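Local coordinates for protein putative SAM-dependent O-methyltranferase (Podospora anserina, PDB 4YMH) that binds S-adenosyl-L-homocysteine and probably transfers methyl groups from S-adenosylmethionine to hydroxyl oxygens of its substrates, at residues L70-Y75 and V143-D148. Residues are numbered along the deposited sequence; the frame is centred on the assembly and turned at random.
Sequences LEIGCY and VDANKD. With SAH (S-adenosyl-L-homocysteine), chain E.
Ile72 and Asp144 share a backbone hydrogen bond where two parallel strands end and both segments turn toward the bound SAH: Asp144 N donates to Ile72 O at 2.9 Å. At the carboxyl ends of its strands a Rossmann-like methyltransferase sets polar groups against its ligand, and the Asp144 side chain is a worked example of this. Its CB lies 3.8 Å from Ile72 O. With CG anti to the backbone N (chi1 -167°), the carboxylate reaches the homocysteine moiety of SAH. Asp144 CG lies 3.7 Å from SAH N, and the two oxygens divide the work. Asp144 OD2 accepts a hydrogen bond of 2.8 Å from SAH N, while Asp144 OD1 forms a salt bridge with Lys147 NZ (3.5 Å), which also bonds to Ala145 O. Gly73 O takes a second hydrogen bond from SAH N (2.9 Å), and thus both segments grip the same amino group. Gly73 has backbone angles that disfavour a side chain, and a CB there would strike Asp144 O. Beside it the Ala145 methyl packs against Ile72 CG2 at 3.8 Å, and at the adenine end Asn146 OD1 lies 3.2 Å from SAH N6. Strands 68-72 and 138-143 are neighbours inside the sheet, flanked by strands 93-98 and 167-171; Glu98 OE1 hydrogen-bonds to Tyr75 N, and from helix 150-159 Tyr150 packs against Asp144 and Tyr153 against Ala145.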
# COMPACT_ATOMS: atom_id res chain seq x y z
N LEU A 70 -15.98 -7.96 -4.21
CA LEU A 70 -16.86 -7.13 -5.04
C LEU A 70 -16.02 -6.11 -5.78
O LEU A 70 -15.08 -5.55 -5.22
CB LEU A 70 -17.92 -6.42 -4.20
CG LEU A 70 -18.72 -5.35 -4.96
CD1 LEU A 70 -19.56 -5.97 -6.09
CD2 LEU A 70 -19.59 -4.53 -4.02
N GLU A 71 -16.36 -5.87 -7.04
CA GLU A 71 -15.66 -4.89 -7.86
C GLU A 71 -16.68 -4.00 -8.57
O GLU A 71 -17.66 -4.48 -9.13
CB GLU A 71 -14.77 -5.62 -8.86
CG GLU A 71 -14.47 -4.87 -10.12
CD GLU A 71 -13.48 -5.61 -10.99
OE1 GLU A 71 -13.86 -6.02 -12.11
OE2 GLU A 71 -12.32 -5.75 -10.55
N ILE A 72 -16.47 -2.69 -8.51
CA ILE A 72 -17.37 -1.77 -9.18
C ILE A 72 -16.58 -1.14 -10.33
O ILE A 72 -15.61 -0.43 -10.10
CB ILE A 72 -17.91 -0.69 -8.22
CG1 ILE A 72 -18.46 -1.34 -6.95
CG2 ILE A 72 -18.99 0.14 -8.91
CD1 ILE A 72 -19.05 -0.34 -5.94
N GLY A 73 -16.99 -1.46 -11.57
CA GLY A 73 -16.32 -1.00 -12.77
C GLY A 73 -15.46 -2.11 -13.36
O GLY A 73 -14.30 -2.28 -12.98
N CYS A 74 -16.03 -2.87 -14.29
CA CYS A 74 -15.35 -4.05 -14.83
C CYS A 74 -14.43 -3.72 -16.00
O CYS A 74 -13.35 -4.31 -16.14
CB CYS A 74 -16.38 -5.10 -15.25
SG CYS A 74 -15.67 -6.68 -15.76
N TYR A 75 -14.84 -2.74 -16.82
CA TYR A 75 -14.21 -2.43 -18.11
C TYR A 75 -14.03 -3.70 -18.95
O TYR A 75 -15.02 -4.30 -19.36
CB TYR A 75 -12.87 -1.71 -17.93
CG TYR A 75 -12.34 -1.10 -19.21
CD1 TYR A 75 -13.10 -0.18 -19.92
CD2 TYR A 75 -11.08 -1.44 -19.70
CE1 TYR A 75 -12.63 0.39 -21.09
CE2 TYR A 75 -10.60 -0.88 -20.89
CZ TYR A 75 -11.38 0.04 -21.57
OH TYR A 75 -10.91 0.60 -22.73
N VAL A 143 -13.31 -0.29 -5.73
CA VAL A 143 -14.12 0.75 -6.36
C VAL A 143 -13.33 1.43 -7.47
O VAL A 143 -12.34 2.10 -7.21
CB VAL A 143 -14.56 1.82 -5.34
CG1 VAL A 143 -15.51 2.86 -5.99
CG2 VAL A 143 -15.22 1.16 -4.17
N ASP A 144 -13.76 1.24 -8.71
CA ASP A 144 -12.99 1.73 -9.84
C ASP A 144 -13.91 2.17 -10.97
O ASP A 144 -13.57 1.99 -12.13
CB ASP A 144 -12.01 0.64 -10.30
CG ASP A 144 -10.94 1.15 -11.26
OD1 ASP A 144 -10.68 2.37 -11.32
OD2 ASP A 144 -10.34 0.31 -11.97
N ALA A 145 -15.08 2.72 -10.64
CA ALA A 145 -16.06 3.11 -11.67
C ALA A 145 -16.10 4.63 -11.90
O ALA A 145 -15.05 5.29 -11.90
CB ALA A 145 -17.45 2.60 -11.29
N ASN A 146 -17.29 5.19 -12.09
CA ASN A 146 -17.40 6.64 -12.31
C ASN A 146 -16.97 7.39 -11.05
O ASN A 146 -17.47 7.12 -9.94
CB ASN A 146 -18.83 7.03 -12.72
CG ASN A 146 -19.88 6.44 -11.80
OD1 ASN A 146 -19.84 5.25 -11.49
ND2 ASN A 146 -20.81 7.28 -11.35
N LYS A 147 -16.03 8.31 -11.21
CA LYS A 147 -15.42 8.96 -10.05
C LYS A 147 -16.44 9.79 -9.28
O LYS A 147 -16.30 9.96 -8.06
CB LYS A 147 -14.22 9.82 -10.47
CG LYS A 147 -13.22 9.11 -11.39
CD LYS A 147 -12.67 7.81 -10.79
CE LYS A 147 -11.84 7.07 -11.84
NZ LYS A 147 -11.93 5.59 -11.68
N ASP A 148 -17.47 10.29 -9.96
CA ASP A 148 -18.47 11.10 -9.27
C ASP A 148 -19.46 10.23 -8.48
O ASP A 148 -20.31 10.75 -7.76
CB ASP A 148 -19.23 12.03 -10.26
CG ASP A 148 -20.09 11.27 -11.28
OD1 ASP A 148 -19.89 10.06 -11.49
OD2 ASP A 148 -20.95 11.90 -11.93
N SAH E . -11.38 -2.04 -13.17
CA SAH E . -10.91 -1.99 -14.53
CB SAH E . -11.13 -0.62 -15.16
CG SAH E . -12.45 0.09 -14.84
SD SAH E . -12.61 1.56 -15.78
C SAH E . -9.44 -2.32 -14.61
O SAH E . -8.96 -2.70 -15.65
OXT SAH E . -8.75 -2.18 -13.61
C5' SAH E . -14.17 2.05 -15.18
C4' SAH E . -15.34 1.22 -15.69
O4' SAH E . -16.51 1.58 -14.99
C3' SAH E . -15.64 1.46 -17.15
O3' SAH E . -15.67 0.25 -17.87
C2' SAH E . -17.00 2.11 -17.15
O2' SAH E . -17.75 1.82 -18.29
C1' SAH E . -17.62 1.63 -15.86
N9 SAH E . -18.63 2.54 -15.32
C8 SAH E . -18.64 3.86 -15.34
N7 SAH E . -19.72 4.34 -14.74
C5 SAH E . -20.42 3.32 -14.32
C6 SAH E . -21.67 3.12 -13.59
N6 SAH E . -22.36 4.17 -13.23
N1 SAH E . -22.07 1.88 -13.32
C2 SAH E . -21.34 0.84 -13.69
N3 SAH E . -20.19 0.93 -14.35
C4 SAH E . -19.69 2.13 -14.68